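Local coordinates for hypothetical protein (Vibrio cholerae, PDB 2V1L) that is of unknown function but is encoded on a pathogenicity island and shares structural homology with the human p32 protein, at residues I77-Y82 and R92-D97; M43-S48 and H58-A63. All coordinates share one frame; numbering follows the deposited sequence.

Contact 1: I77-Y82 and R92-D97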
# COMPACT_ATOMS: atom_id res chain seq x y z
N ILE A 77 1.57 -0.75 -4.25
CA ILE A 77 1.47 -0.74 -2.79
C ILE A 77 2.42 -1.80 -2.28
O ILE A 77 2.32 -2.95 -2.69
CB ILE A 77 0.02 -1.09 -2.31
CG1 ILE A 77 -0.98 -0.07 -2.85
CG2 ILE A 77 -0.05 -1.14 -0.77
CD1 ILE A 77 -2.45 -0.44 -2.57
N THR A 78 3.33 -1.42 -1.37
CA THR A 78 4.27 -2.34 -0.76
C THR A 78 4.23 -2.28 0.76
O THR A 78 4.28 -1.19 1.35
CB THR A 78 5.72 -2.06 -1.23
OG1 THR A 78 5.74 -1.97 -2.66
CG2 THR A 78 6.67 -3.19 -0.82
N ASP A 79 4.17 -3.47 1.36
CA ASP A 79 4.25 -3.73 2.79
C ASP A 79 5.60 -4.42 3.01
O ASP A 79 5.94 -5.39 2.30
CB ASP A 79 3.08 -4.68 3.16
CG ASP A 79 3.16 -5.21 4.57
OD1 ASP A 79 4.18 -5.77 4.97
OD2 ASP A 79 2.16 -5.08 5.28
N PHE A 80 6.39 -3.91 3.95
CA PHE A 80 7.74 -4.44 4.20
C PHE A 80 7.78 -5.06 5.56
O PHE A 80 7.03 -4.65 6.45
CB PHE A 80 8.80 -3.34 4.19
CG PHE A 80 8.82 -2.51 2.94
CD1 PHE A 80 9.74 -2.78 1.93
CD2 PHE A 80 7.96 -1.40 2.79
CE1 PHE A 80 9.77 -1.98 0.80
CE2 PHE A 80 7.99 -0.62 1.68
CZ PHE A 80 8.89 -0.90 0.67
N ALA A 81 8.66 -6.05 5.74
CA ALA A 81 8.87 -6.68 7.02
C ALA A 81 10.31 -7.17 7.14
O ALA A 81 10.99 -7.38 6.14
CB ALA A 81 7.89 -7.84 7.23
N TYR A 82 10.75 -7.35 8.38
CA TYR A 82 12.06 -7.94 8.67
C TYR A 82 12.01 -9.44 8.45
O TYR A 82 11.06 -10.11 8.87
CB TYR A 82 12.48 -7.64 10.12
CG TYR A 82 12.89 -6.22 10.30
CD1 TYR A 82 14.08 -5.75 9.74
CD2 TYR A 82 12.10 -5.33 11.01
CE1 TYR A 82 14.48 -4.44 9.89
CE2 TYR A 82 12.48 -4.00 11.16
CZ TYR A 82 13.68 -3.56 10.60
OH TYR A 82 14.07 -2.25 10.74
N ARG A 92 10.55 -6.56 0.98
CA ARG A 92 9.16 -6.49 0.51
C ARG A 92 8.48 -7.73 1.06
O ARG A 92 9.05 -8.82 1.01
CB ARG A 92 9.06 -6.49 -1.02
CG ARG A 92 9.70 -5.28 -1.71
CD ARG A 92 9.25 -5.23 -3.17
NE ARG A 92 10.02 -4.27 -3.95
CZ ARG A 92 9.95 -4.15 -5.28
NH1 ARG A 92 9.17 -4.95 -5.99
NH2 ARG A 92 10.69 -3.24 -5.89
N CYS A 93 7.28 -7.56 1.58
CA CYS A 93 6.57 -8.65 2.24
C CYS A 93 5.34 -9.02 1.42
O CYS A 93 5.10 -10.18 1.11
CB CYS A 93 6.16 -8.19 3.63
SG CYS A 93 5.22 -9.42 4.53
N LEU A 94 4.56 -7.98 1.08
CA LEU A 94 3.47 -8.04 0.13
C LEU A 94 3.70 -6.86 -0.80
O LEU A 94 4.05 -5.77 -0.34
CB LEU A 94 2.14 -7.79 0.82
CG LEU A 94 1.50 -8.87 1.71
CD1 LEU A 94 1.61 -8.50 3.14
CD2 LEU A 94 0.01 -8.94 1.33
N ASP A 95 3.45 -7.07 -2.07
CA ASP A 95 3.62 -6.00 -3.06
C ASP A 95 2.49 -6.12 -4.08
O ASP A 95 2.22 -7.22 -4.57
CB ASP A 95 4.99 -6.11 -3.75
CG ASP A 95 5.27 -4.97 -4.71
OD1 ASP A 95 5.36 -3.79 -4.27
OD2 ASP A 95 5.38 -5.25 -5.91
N PHE A 96 1.80 -5.02 -4.36
CA PHE A 96 0.78 -5.02 -5.39
C PHE A 96 1.24 -4.01 -6.41
O PHE A 96 1.27 -2.84 -6.13
CB PHE A 96 -0.61 -4.63 -4.82
CG PHE A 96 -1.07 -5.56 -3.72
CD1 PHE A 96 -1.62 -6.81 -4.03
CD2 PHE A 96 -0.92 -5.19 -2.38
CE1 PHE A 96 -2.03 -7.69 -2.98
CE2 PHE A 96 -1.34 -6.05 -1.33
CZ PHE A 96 -1.88 -7.30 -1.65
N ASP A 97 1.66 -4.47 -7.58
CA ASP A 97 2.28 -3.57 -8.56
C ASP A 97 1.30 -3.33 -9.71
O ASP A 97 1.09 -4.19 -10.55
CB ASP A 97 3.62 -4.16 -9.05
CG ASP A 97 4.43 -3.17 -9.91
OD1 ASP A 97 3.84 -2.35 -10.65
OD2 ASP A 97 5.67 -3.22 -9.85
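Thr78 and Asp95 meet on one face of an antiparallel strand pair, their side chains slanting across each other so that the Thr78 hydroxyl meets carboxylate oxygen OD1. OG1 lies beside its own backbone N (chi1 -49°) and donates to Asp95 OD1 at 2.5 Å, a length so short that its exact value is doubtful. A small beta-branched residue suits this non-hydrogen-bonded position, one branch carrying the hydroxyl to the partner and the other a methyl. That methyl, CG2, sits over a face of the Phe80 ring near its rim and meets Arg92 CG at 3.8 Å. Phe80 and Arg92 lie side by side and point the same way, with the aliphatic part of the arginine flanking the ring and its guanidinium plane turned 86° to it. Arg92 NH1 makes a long pairing with Asp95 OD2, with no N-H pointing at that oxygen.

Between these pairs the register slips by one residue in a classic beta bulge. Cys93 and Leu94 both face Asp79, whose carbonyl O accepts from Cys93 N at 2.7 Å and, tilted from the carbonyl plane, from Leu94 N at 3.2 Å. On the opposite face Asp79 CG approaches Leu94 CD1 at 3.9 Å, while Asp79 OD1 is held by His58 ND1. Ala81 CB packs 4.0 Å from Cys93 CB, where a methyl fits beside the bulge.

Ile77 and Phe96 share this second face with Asp79 and Leu94, and helix 117-135 packs against it: Tyr123 meets the Phe96 ring edge-to-face and Trp126 touches Ile77. Strand 60-66 lies along the other edge of strand 72-82, and strand 102-105 borders 95-97.

Contact 2: M43-S48 and H58-A63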
# COMPACT_ATOMS: atom_id res chain seq x y z
N MET A 43 3.89 8.02 -0.78
CA MET A 43 3.47 8.06 0.63
C MET A 43 4.16 6.94 1.41
O MET A 43 4.24 5.80 0.93
CB MET A 43 1.94 7.89 0.74
CG MET A 43 1.08 8.93 0.04
SD MET A 43 -0.70 8.60 0.23
CE MET A 43 -1.42 9.89 -0.77
N ASN A 44 4.64 7.24 2.61
CA ASN A 44 5.18 6.23 3.51
C ASN A 44 4.44 6.24 4.84
O ASN A 44 4.19 7.30 5.40
CB ASN A 44 6.68 6.43 3.75
CG ASN A 44 7.51 6.10 2.54
OD1 ASN A 44 7.68 6.93 1.65
ND2 ASN A 44 8.01 4.86 2.48
N PHE A 45 4.09 5.05 5.34
CA PHE A 45 3.44 4.89 6.63
C PHE A 45 4.41 4.08 7.47
O PHE A 45 4.77 2.95 7.07
CB PHE A 45 2.07 4.17 6.50
CG PHE A 45 1.08 4.87 5.60
CD1 PHE A 45 -0.04 5.50 6.14
CD2 PHE A 45 1.26 4.90 4.22
CE1 PHE A 45 -0.95 6.14 5.33
CE2 PHE A 45 0.36 5.57 3.39
CZ PHE A 45 -0.74 6.19 3.94
N ARG A 46 4.86 4.64 8.59
CA ARG A 46 5.80 3.94 9.48
C ARG A 46 5.39 3.95 10.96
O ARG A 46 4.96 4.97 11.48
CB ARG A 46 7.24 4.47 9.30
CG ARG A 46 7.88 4.15 7.92
CD ARG A 46 9.36 4.65 7.80
NE ARG A 46 9.43 6.01 7.25
CZ ARG A 46 9.82 6.33 6.02
NH1 ARG A 46 10.22 5.39 5.17
NH2 ARG A 46 9.81 7.61 5.62
N ASP A 47 5.52 2.79 11.61
CA ASP A 47 5.47 2.64 13.05
C ASP A 47 6.93 2.72 13.54
O ASP A 47 7.73 1.80 13.35
CB ASP A 47 4.79 1.31 13.43
CG ASP A 47 5.09 0.87 14.87
OD1 ASP A 47 5.65 1.66 15.64
OD2 ASP A 47 4.80 -0.29 15.25
N SER A 48 7.29 3.84 14.17
CA SER A 48 8.69 4.05 14.59
C SER A 48 9.18 2.99 15.57
O SER A 48 10.38 2.82 15.72
CB SER A 48 8.88 5.45 15.17
OG SER A 48 8.51 5.45 16.55
N HIS A 58 4.06 -3.23 10.12
CA HIS A 58 4.96 -3.21 8.95
C HIS A 58 4.88 -1.86 8.30
O HIS A 58 3.78 -1.31 8.16
CB HIS A 58 4.56 -4.26 7.89
CG HIS A 58 4.67 -5.69 8.34
ND1 HIS A 58 4.25 -6.74 7.54
CD2 HIS A 58 5.11 -6.24 9.49
CE1 HIS A 58 4.44 -7.88 8.18
NE2 HIS A 58 4.97 -7.61 9.36
N PRO A 59 6.03 -1.32 7.85
CA PRO A 59 5.96 -0.07 7.07
C PRO A 59 5.25 -0.31 5.76
O PRO A 59 5.31 -1.39 5.22
CB PRO A 59 7.44 0.27 6.78
CG PRO A 59 8.22 -0.59 7.65
CD PRO A 59 7.42 -1.79 8.04
N VAL A 60 4.59 0.72 5.22
CA VAL A 60 3.91 0.60 3.96
C VAL A 60 4.32 1.78 3.11
O VAL A 60 4.42 2.89 3.60
CB VAL A 60 2.38 0.59 4.14
CG1 VAL A 60 1.70 0.74 2.86
CG2 VAL A 60 1.90 -0.70 4.87
N GLU A 61 4.56 1.50 1.82
CA GLU A 61 4.79 2.52 0.79
C GLU A 61 3.75 2.43 -0.32
O GLU A 61 3.46 1.34 -0.83
CB GLU A 61 6.21 2.37 0.20
CG GLU A 61 6.55 3.44 -0.82
CD GLU A 61 8.00 3.37 -1.30
OE1 GLU A 61 8.92 3.42 -0.46
OE2 GLU A 61 8.20 3.28 -2.55
N ILE A 62 3.19 3.57 -0.69
CA ILE A 62 2.24 3.65 -1.78
C ILE A 62 2.69 4.72 -2.78
O ILE A 62 3.05 5.82 -2.38
CB ILE A 62 0.80 3.96 -1.28
CG1 ILE A 62 0.33 2.88 -0.30
CG2 ILE A 62 -0.15 4.08 -2.50
CD1 ILE A 62 -0.72 3.33 0.74
N ALA A 63 2.64 4.40 -4.08
CA ALA A 63 3.04 5.34 -5.13
C ALA A 63 1.94 5.71 -6.09
O ALA A 63 1.22 4.86 -6.63
CB ALA A 63 4.24 4.82 -5.91
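Phe45 N donates to Val60 O at 2.8 Å in the antiparallel pairing of strands 41-46 and 60-66, part of the protein's large curved antiparallel sheet. Val60 O also lies at the edge of the Phe45 ring, in its plane, 3.8 Å from CD2, so the carbonyl meets the weakly positive rim of the ring. Reciprocal bonds tie Met43 to Ile62 at the next hydrogen-bonded pair.

Apolar side chains suit the face shared by Met43, Phe45, Val60 and Ile62 because helices cover it. Helix 15-29 receives Met43, whose extended chain leads away from strand 60-66, while Phe130 of helix 117-135 meets the Phe45 ring edge-to-face and touches Val60 and Ile62.

Polar residues occupy the other face. Asn44 and Glu61 lie side by side, pointing the same way, their amide and carboxylate planes 73° apart; ND2 gives OE1 only a weak bond of 3.4 Å, and the stronger partner of the carboxylate is the Tyr76 hydroxyl, at OE2. The Arg46 chain bends at chi3 (-91°), which brings one guanidinium face over Asn44 CB. Proline fits beyond the last bridge: Pro59 has no N-H to give, but its CA lies 3.2 Å from Phe45 O in a CA-H...O contact.

Phe45 and Ile62 slant across each other on the apolar face, where ring atom CE2 comes to 3.6 Å from the Ile62 methyl CD1.

Contact 2 closes before contact 1 opens, so the two follow in series along the chain, their centres about 10 Å apart within one antiparallel sheet. Strands 60-66 and 72-82 are neighbours there and successive in sequence, and they give the order 41-46, 60-66, 72-82, then 95-97 across the sheet. The join is direct: Thr78 O lies 2.7 Å from Glu61 N, a probable hydrogen bond, and Phe80 O packs 2.9 Å from His58 CB. Helix 117-135 packs against both, Trp126 reaching Val60 of contact 2. Together they form a continuous part of the sheet covered by helix 117-135. The protein's function is unknown, though its structure resembles that of human p32.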